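Local atomic coordinates of F420-dependent alcohol dehydrogenase (Methanoculleus thermophilus, PDB entry 1RHC), a protein that oxidises secondary alcohols to ketones with the deazaflavin coenzyme F420 as hydride acceptor, in a TIM-barrel fold of the bacterial luciferase family. Residues V232-D237 and V314-D319; E288-E293 and D319-V324. One frame throughout, in Å; residues are numbered along the deposited sequence.

Interaction 1 (V232-D237 and V314-D319)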
ATOM      1  N   VAL A 232     -29.742   8.162  -6.457  1.00 22.43           N
ATOM      2  CA  VAL A 232     -30.881   8.094  -7.353  1.00 20.93           C
ATOM      3  C   VAL A 232     -31.878   7.097  -6.775  1.00 25.46           C
ATOM      4  O   VAL A 232     -31.520   5.981  -6.432  1.00 19.76           O
ATOM      5  CB  VAL A 232     -30.450   7.667  -8.784  1.00 24.89           C
ATOM      6  CG1 VAL A 232     -29.671   6.372  -8.739  1.00 35.77           C
ATOM      7  CG2 VAL A 232     -31.703   7.511  -9.690  1.00 22.02           C
ATOM      8  N   ASP A 233     -33.115   7.539  -6.599  1.00 20.62           N
ATOM      9  CA  ASP A 233     -34.166   6.651  -6.101  1.00 21.44           C
ATOM     10  C   ASP A 233     -35.487   7.309  -6.486  1.00 23.09           C
ATOM     11  O   ASP A 233     -35.588   8.533  -6.484  1.00 24.51           O
ATOM     12  CB  ASP A 233     -34.090   6.509  -4.577  1.00 18.23           C
ATOM     13  CG  ASP A 233     -35.003   5.411  -4.046  1.00 29.84           C
ATOM     14  OD1 ASP A 233     -36.224   5.638  -3.898  1.00 28.67           O
ATOM     15  OD2 ASP A 233     -34.482   4.315  -3.784  1.00 28.48           O
ATOM     16  N   PRO A 234     -36.503   6.501  -6.836  1.00 23.22           N
ATOM     17  CA  PRO A 234     -37.830   7.007  -7.219  1.00 26.50           C
ATOM     18  C   PRO A 234     -38.428   7.907  -6.143  1.00 24.58           C
ATOM     19  O   PRO A 234     -39.181   8.827  -6.451  1.00 33.09           O
ATOM     20  CB  PRO A 234     -38.645   5.728  -7.392  1.00 30.58           C
ATOM     21  CG  PRO A 234     -37.631   4.757  -7.902  1.00 29.48           C
ATOM     22  CD  PRO A 234     -36.416   5.040  -7.039  1.00 22.84           C
ATOM     23  N   ASP A 235     -38.118   7.623  -4.885  1.00 27.35           N
ATOM     24  CA  ASP A 235     -38.602   8.433  -3.763  1.00 28.67           C
ATOM     25  C   ASP A 235     -37.527   9.515  -3.494  1.00 29.68           C
ATOM     26  O   ASP A 235     -36.492   9.235  -2.884  1.00 30.71           O
ATOM     27  CB  ASP A 235     -38.794   7.521  -2.549  1.00 28.63           C
ATOM     28  CG  ASP A 235     -39.228   8.273  -1.284  1.00 41.82           C
ATOM     29  OD1 ASP A 235     -39.089   9.510  -1.205  1.00 44.74           O
ATOM     30  OD2 ASP A 235     -39.693   7.606  -0.342  1.00 45.05           O
ATOM     31  N   TYR A 236     -37.786  10.741  -3.950  1.00 31.80           N
ATOM     32  CA  TYR A 236     -36.837  11.864  -3.826  1.00 34.29           C
ATOM     33  C   TYR A 236     -36.337  12.111  -2.408  1.00 39.22           C
ATOM     34  O   TYR A 236     -35.137  12.319  -2.187  1.00 31.48           O
ATOM     35  CB  TYR A 236     -37.467  13.158  -4.361  1.00 34.96           C
ATOM     36  CG  TYR A 236     -36.499  14.332  -4.448  1.00 35.46           C
ATOM     37  CD1 TYR A 236     -35.623  14.462  -5.529  1.00 40.24           C
ATOM     38  CD2 TYR A 236     -36.466  15.314  -3.450  1.00 40.75           C
ATOM     39  CE1 TYR A 236     -34.735  15.546  -5.623  1.00 35.26           C
ATOM     40  CE2 TYR A 236     -35.580  16.400  -3.532  1.00 43.03           C
ATOM     41  CZ  TYR A 236     -34.724  16.506  -4.621  1.00 44.50           C
ATOM     42  OH  TYR A 236     -33.859  17.569  -4.709  1.00 49.23           O
ATOM     43  N   ASP A 237     -37.247  12.100  -1.439  1.00 38.67           N
ATOM     44  CA  ASP A 237     -36.845  12.319  -0.056  1.00 40.18           C
ATOM     45  C   ASP A 237     -35.853  11.253   0.420  1.00 41.67           C
ATOM     46  O   ASP A 237     -34.887  11.561   1.117  1.00 36.42           O
ATOM     47  CB  ASP A 237     -38.065  12.320   0.864  1.00 49.45           C
ATOM     48  CG  ASP A 237     -38.897  13.584   0.734  1.00 60.81           C
ATOM     49  OD1 ASP A 237     -39.950  13.660   1.402  1.00 68.53           O
ATOM     50  OD2 ASP A 237     -38.502  14.499  -0.025  1.00 61.64           O
ATOM     51  N   VAL A 314     -27.873   0.465  -3.640  1.00 19.33           N
ATOM     52  CA  VAL A 314     -26.582   0.587  -4.312  1.00 20.65           C
ATOM     53  C   VAL A 314     -26.513  -0.013  -5.707  1.00 22.25           C
ATOM     54  O   VAL A 314     -25.999   0.617  -6.639  1.00 18.96           O
ATOM     55  CB  VAL A 314     -25.458  -0.022  -3.443  1.00 22.94           C
ATOM     56  CG1 VAL A 314     -24.134  -0.020  -4.217  1.00 24.57           C
ATOM     57  CG2 VAL A 314     -25.340   0.776  -2.141  1.00 27.27           C
ATOM     58  N   ASN A 315     -27.025  -1.232  -5.870  1.00 19.12           N
ATOM     59  CA  ASN A 315     -26.952  -1.878  -7.186  1.00 17.41           C
ATOM     60  C   ASN A 315     -27.728  -1.165  -8.273  1.00 16.57           C
ATOM     61  O   ASN A 315     -27.291  -1.119  -9.420  1.00 18.34           O
ATOM     62  CB  ASN A 315     -27.425  -3.321  -7.062  1.00 22.90           C
ATOM     63  CG  ASN A 315     -26.433  -4.182  -6.302  1.00 32.00           C
ATOM     64  OD1 ASN A 315     -26.788  -5.237  -5.778  1.00 38.18           O
ATOM     65  ND2 ASN A 315     -25.179  -3.741  -6.253  1.00 28.08           N
ATOM     66  N   PHE A 316     -28.900  -0.632  -7.917  1.00 19.27           N
ATOM     67  CA  PHE A 316     -29.710   0.168  -8.846  1.00 19.33           C
ATOM     68  C   PHE A 316     -28.923   1.457  -9.176  1.00 17.95           C
ATOM     69  O   PHE A 316     -28.934   1.921 -10.315  1.00 19.06           O
ATOM     70  CB  PHE A 316     -31.026   0.541  -8.171  1.00 19.67           C
ATOM     71  CG  PHE A 316     -31.835   1.552  -8.922  1.00 21.72           C
ATOM     72  CD1 PHE A 316     -32.401   1.234 -10.157  1.00 26.93           C
ATOM     73  CD2 PHE A 316     -32.046   2.824  -8.378  1.00 19.16           C
ATOM     74  CE1 PHE A 316     -33.179   2.165 -10.854  1.00 24.82           C
ATOM     75  CE2 PHE A 316     -32.821   3.766  -9.063  1.00 26.09           C
ATOM     76  CZ  PHE A 316     -33.390   3.436 -10.307  1.00 23.92           C
ATOM     77  N   GLY A 317     -28.257   2.011  -8.173  1.00 19.62           N
ATOM     78  CA  GLY A 317     -27.460   3.227  -8.358  1.00 19.12           C
ATOM     79  C   GLY A 317     -26.359   3.018  -9.395  1.00 21.35           C
ATOM     80  O   GLY A 317     -25.893   3.963 -10.030  1.00 19.60           O
ATOM     81  N   ILE A 318     -25.901   1.791  -9.549  1.00 14.98           N
ATOM     82  CA  ILE A 318     -24.899   1.502 -10.574  1.00 15.12           C
ATOM     83  C   ILE A 318     -25.580   1.177 -11.898  1.00 18.85           C
ATOM     84  O   ILE A 318     -25.226   1.721 -12.955  1.00 18.63           O
ATOM     85  CB  ILE A 318     -23.998   0.266 -10.198  1.00 16.78           C
ATOM     86  CG1 ILE A 318     -23.257   0.529  -8.881  1.00 16.90           C
ATOM     87  CG2 ILE A 318     -23.013  -0.021 -11.336  1.00 18.76           C
ATOM     88  CD1 ILE A 318     -22.546  -0.675  -8.309  1.00 21.43           C
ATOM     89  N   ASP A 319     -26.556   0.262 -11.851  1.00 19.03           N
ATOM     90  CA  ASP A 319     -27.258  -0.223 -13.050  1.00 19.41           C
ATOM     91  C   ASP A 319     -27.912   0.840 -13.912  1.00 14.86           C
ATOM     92  O   ASP A 319     -27.933   0.728 -15.133  1.00 18.58           O
ATOM     93  CB  ASP A 319     -28.384  -1.193 -12.644  1.00 27.35           C
ATOM     94  CG  ASP A 319     -27.867  -2.507 -12.235  1.00 42.36           C
ATOM     95  OD1 ASP A 319     -26.679  -2.801 -12.509  1.00 39.85           O
ATOM     96  OD2 ASP A 319     -28.653  -3.247 -11.643  1.00 25.84           O
TER
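In this TIM barrel of the bacterial luciferase family, the C-terminal end of strand 224-232 and the turn leaving it meet helix 314-319, the short helix that follows the neighbouring parallel strand 304-309; V232 and F316 carry most of the contact. The ring of F316 reaches the strand end because its CG stands anti to the backbone N (chi1 170°), which sends the ring off the helix toward V232. There CE2 lies 3.7 Å from V232 O, and the carbonyl oxygen sits at the ring edge, in the ring plane, so it faces the C-H rim and not the pi cloud. The same edge carbon packs against V232 CG2 at 4.0 Å, the two side chains crossing at about a right angle. P234 lies at the exposed margin, its CD 4.3 Å from F316 CE2. The other methyl of V232, CG1, is turned in between its own backbone N and carbonyl carbon (chi1 54°) and rests 3.9 Å from G317 CA, at the point where the two backbones come nearest. No hydrogen bond crosses the contact. Both sides are instead tied down by neighbours: V232 N is bonded to the hydroxyl of S311, and G317 O to that of Y230. Beyond V232 the chain makes an Asx turn and enters helix 236-241, with D235 as N-cap, its OD1 bonded to K238 N. The turn is closed by D233, whose OD1 uses its anti lone pair to accept from D235 N at 2.9 Å with an N-H...O angle of 163°.

Interaction 2 (E288-E293 and D319-V324)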
ATOM      1  N   GLU A 288     -33.305  10.448 -16.421  1.00 26.06           N
ATOM      2  CA  GLU A 288     -33.367  11.754 -17.088  1.00 22.18           C
ATOM      3  C   GLU A 288     -32.867  12.878 -16.187  1.00 23.27           C
ATOM      4  O   GLU A 288     -32.171  13.802 -16.643  1.00 29.95           O
ATOM      5  CB  GLU A 288     -34.808  12.045 -17.523  1.00 30.47           C
ATOM      6  CG  GLU A 288     -34.917  13.115 -18.597  1.00 57.03           C
ATOM      7  CD  GLU A 288     -36.210  13.009 -19.404  1.00 71.57           C
ATOM      8  OE1 GLU A 288     -36.417  11.966 -20.069  1.00 73.72           O
ATOM      9  OE2 GLU A 288     -37.018  13.967 -19.374  1.00 77.40           O
ATOM     10  N   GLU A 289     -33.224  12.821 -14.918  1.00 22.06           N
ATOM     11  CA  GLU A 289     -32.772  13.848 -13.999  1.00 26.95           C
ATOM     12  C   GLU A 289     -31.271  13.721 -13.771  1.00 25.30           C
ATOM     13  O   GLU A 289     -30.577  14.729 -13.609  1.00 26.88           O
ATOM     14  CB  GLU A 289     -33.510  13.749 -12.685  1.00 25.51           C
ATOM     15  CG  GLU A 289     -34.940  14.226 -12.751  1.00 37.87           C
ATOM     16  CD  GLU A 289     -35.641  14.113 -11.416  1.00 50.49           C
ATOM     17  OE1 GLU A 289     -34.945  14.016 -10.375  1.00 36.46           O
ATOM     18  OE2 GLU A 289     -36.893  14.142 -11.407  1.00 61.36           O
ATOM     19  N   MET A 290     -30.763  12.496 -13.762  1.00 25.77           N
ATOM     20  CA  MET A 290     -29.312  12.301 -13.594  1.00 26.39           C
ATOM     21  C   MET A 290     -28.563  12.893 -14.785  1.00 24.11           C
ATOM     22  O   MET A 290     -27.534  13.562 -14.619  1.00 27.37           O
ATOM     23  CB  MET A 290     -28.972  10.809 -13.476  1.00 26.58           C
ATOM     24  CG  MET A 290     -29.062  10.235 -12.080  1.00 39.11           C
ATOM     25  SD  MET A 290     -27.928  10.987 -10.876  1.00 37.71           S
ATOM     26  CE  MET A 290     -26.665  11.467 -11.875  1.00 26.11           C
ATOM     27  N   ILE A 291     -29.075  12.660 -15.989  1.00 22.05           N
ATOM     28  CA  ILE A 291     -28.458  13.185 -17.195  1.00 25.31           C
ATOM     29  C   ILE A 291     -28.386  14.718 -17.125  1.00 27.24           C
ATOM     30  O   ILE A 291     -27.352  15.301 -17.427  1.00 25.34           O
ATOM     31  CB  ILE A 291     -29.245  12.759 -18.448  1.00 25.48           C
ATOM     32  CG1 ILE A 291     -29.089  11.256 -18.650  1.00 27.09           C
ATOM     33  CG2 ILE A 291     -28.764  13.521 -19.666  1.00 31.32           C
ATOM     34  CD1 ILE A 291     -30.170  10.651 -19.511  1.00 30.30           C
ATOM     35  N   LYS A 292     -29.473  15.365 -16.721  1.00 27.45           N
ATOM     36  CA  LYS A 292     -29.480  16.829 -16.613  1.00 28.37           C
ATOM     37  C   LYS A 292     -28.556  17.342 -15.516  1.00 30.42           C
ATOM     38  O   LYS A 292     -27.975  18.434 -15.642  1.00 28.44           O
ATOM     39  CB  LYS A 292     -30.903  17.338 -16.370  1.00 31.31           C
ATOM     40  CG  LYS A 292     -31.750  17.280 -17.619  1.00 38.77           C
ATOM     41  CD  LYS A 292     -33.162  17.723 -17.355  1.00 55.08           C
ATOM     42  CE  LYS A 292     -34.025  17.487 -18.584  1.00 64.64           C
ATOM     43  NZ  LYS A 292     -35.468  17.744 -18.306  1.00 69.07           N
ATOM     44  N   GLU A 293     -28.426  16.572 -14.438  1.00 27.11           N
ATOM     45  CA  GLU A 293     -27.549  16.958 -13.330  1.00 27.34           C
ATOM     46  C   GLU A 293     -26.116  16.948 -13.850  1.00 27.84           C
ATOM     47  O   GLU A 293     -25.341  17.862 -13.591  1.00 30.75           O
ATOM     48  CB  GLU A 293     -27.660  15.960 -12.168  1.00 29.19           C
ATOM     49  CG  GLU A 293     -28.992  15.949 -11.452  1.00 43.74           C
ATOM     50  CD  GLU A 293     -28.985  16.792 -10.205  1.00 51.18           C
ATOM     51  OE1 GLU A 293     -27.994  17.522  -9.981  1.00 56.80           O
ATOM     52  OE2 GLU A 293     -29.973  16.734  -9.444  1.00 59.35           O
ATOM     53  N   ASP A 319     -26.556   0.262 -11.851  1.00 19.03           N
ATOM     54  CA  ASP A 319     -27.258  -0.223 -13.050  1.00 19.41           C
ATOM     55  C   ASP A 319     -27.912   0.840 -13.912  1.00 14.86           C
ATOM     56  O   ASP A 319     -27.933   0.728 -15.133  1.00 18.58           O
ATOM     57  CB  ASP A 319     -28.384  -1.193 -12.644  1.00 27.35           C
ATOM     58  CG  ASP A 319     -27.867  -2.507 -12.235  1.00 42.36           C
ATOM     59  OD1 ASP A 319     -26.679  -2.801 -12.509  1.00 39.85           O
ATOM     60  OD2 ASP A 319     -28.653  -3.247 -11.643  1.00 25.84           O
ATOM     61  N   ILE A 320     -28.508   1.811 -13.250  1.00 19.07           N
ATOM     62  CA  ILE A 320     -29.219   2.872 -13.963  1.00 17.57           C
ATOM     63  C   ILE A 320     -28.279   3.635 -14.889  1.00 21.28           C
ATOM     64  O   ILE A 320     -28.735   4.292 -15.817  1.00 19.44           O
ATOM     65  CB  ILE A 320     -29.935   3.815 -12.960  1.00 19.68           C
ATOM     66  CG1 ILE A 320     -31.012   4.653 -13.687  1.00 25.18           C
ATOM     67  CG2 ILE A 320     -28.953   4.746 -12.287  1.00 24.03           C
ATOM     68  CD1 ILE A 320     -32.154   3.841 -14.204  1.00 30.98           C
ATOM     69  N   PHE A 321     -26.960   3.524 -14.679  1.00 22.23           N
ATOM     70  CA  PHE A 321     -26.048   4.230 -15.579  1.00 20.68           C
ATOM     71  C   PHE A 321     -25.963   3.634 -16.969  1.00 22.66           C
ATOM     72  O   PHE A 321     -25.390   4.245 -17.866  1.00 23.00           O
ATOM     73  CB  PHE A 321     -24.656   4.447 -14.944  1.00 17.02           C
ATOM     74  CG  PHE A 321     -24.612   5.681 -14.058  1.00 22.01           C
ATOM     75  CD1 PHE A 321     -25.219   5.683 -12.808  1.00 20.36           C
ATOM     76  CD2 PHE A 321     -24.060   6.868 -14.528  1.00 24.51           C
ATOM     77  CE1 PHE A 321     -25.294   6.832 -12.041  1.00 25.43           C
ATOM     78  CE2 PHE A 321     -24.130   8.035 -13.764  1.00 20.67           C
ATOM     79  CZ  PHE A 321     -24.742   8.029 -12.530  1.00 25.67           C
ATOM     80  N   LYS A 322     -26.553   2.450 -17.170  1.00 18.14           N
ATOM     81  CA  LYS A 322     -26.620   1.890 -18.515  1.00 17.09           C
ATOM     82  C   LYS A 322     -27.452   2.894 -19.369  1.00 19.64           C
ATOM     83  O   LYS A 322     -27.268   3.007 -20.580  1.00 23.79           O
ATOM     84  CB  LYS A 322     -27.333   0.530 -18.511  1.00 22.17           C
ATOM     85  CG  LYS A 322     -26.516  -0.604 -17.867  1.00 28.62           C
ATOM     86  CD  LYS A 322     -27.285  -1.935 -17.873  1.00 27.08           C
ATOM     87  CE  LYS A 322     -27.404  -2.515 -19.275  1.00 25.23           C
ATOM     88  NZ  LYS A 322     -26.145  -3.181 -19.749  1.00 31.71           N
ATOM     89  N   GLU A 323     -28.367   3.601 -18.722  1.00 20.70           N
ATOM     90  CA  GLU A 323     -29.211   4.581 -19.413  1.00 22.85           C
ATOM     91  C   GLU A 323     -28.567   5.981 -19.436  1.00 25.96           C
ATOM     92  O   GLU A 323     -28.794   6.764 -20.362  1.00 32.76           O
ATOM     93  CB  GLU A 323     -30.563   4.695 -18.705  1.00 22.37           C
ATOM     94  CG  GLU A 323     -31.397   3.394 -18.731  1.00 21.25           C
ATOM     95  CD  GLU A 323     -31.896   3.040 -20.123  1.00 30.44           C
ATOM     96  OE1 GLU A 323     -32.440   1.925 -20.313  1.00 27.08           O
ATOM     97  OE2 GLU A 323     -31.757   3.867 -21.040  1.00 27.69           O
ATOM     98  N   VAL A 324     -27.758   6.280 -18.424  1.00 20.93           N
ATOM     99  CA  VAL A 324     -27.149   7.608 -18.302  1.00 22.14           C
ATOM    100  C   VAL A 324     -25.911   7.838 -19.161  1.00 25.35           C
ATOM    101  O   VAL A 324     -25.805   8.842 -19.869  1.00 24.50           O
ATOM    102  CB  VAL A 324     -26.783   7.910 -16.815  1.00 21.37           C
ATOM    103  CG1 VAL A 324     -26.101   9.272 -16.701  1.00 21.47           C
ATOM    104  CG2 VAL A 324     -28.032   7.926 -15.964  1.00 22.66           C
TER
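Two peripheral helices of the TIM barrel, 287-300 and the C-terminal 321-328, lean together here through M290 and I291 on one side and F321 and V324 on the other. The side chain of M290 can be followed outward from the helix. Its CB is already in contact, 3.9 Å from V324 CG2. At CG the chain heads away from its own carbonyl carbon (chi1 -86°) and leaves V324 behind; neither CG nor the sulfur SD has a close partner across the contact. The bends at chi2 and chi3 then turn the terminal methyl back toward F321. That tip, CE, ends 4.0 Å from F321 CZ, the far end of the ring, approaching obliquely, with the two side chains at about a right angle. M290 thus touches V324 with its CB and F321 with its CE; it also touches M282 and A284 of strand 282-284. F321 is itself held among aromatic neighbours, its ring meeting those of Y230 and F31, and it also touches V29 of helix 16-29. One residue along from M290, I291 serves the more open side of the interface. Its CB does not aim at the partner helix, but the branch through CG1 comes nearer and passes V324 in the opposite direction. I291 also touches A327 and V328, and its CD1 ends 4.2 Å from E323 O. Backbones come closest at I291 and V324, with CA atoms 5.8 Å apart. V324 divides its two methyls between the neighbours: CG2 faces M290, whereas CG1, anti to the backbone N, lies 4.1 Å from I291 CG1.

Interactions 1 and 2 sit about 10 Å apart, centre to centre, on the same side of the chain's centre, and both involve the last two helices, 314-319 and 321-328, which follow each other in the chain. D319 belongs to both, and its carboxylate is salt-bridged to R25 of helix 16-29. Interaction 1 joins helix 314-319 to a strand end, so the V232 carbonyl oxygen enters the contact beside the apolar atoms, with the Asx turn just beyond it; interaction 2 is helix against helix and apolar almost throughout. Each has a buried centre and an exposed margin, P234 and E323 respectively. They join directly where V232 CG1 packs on I320 CG2 at 4.0 Å.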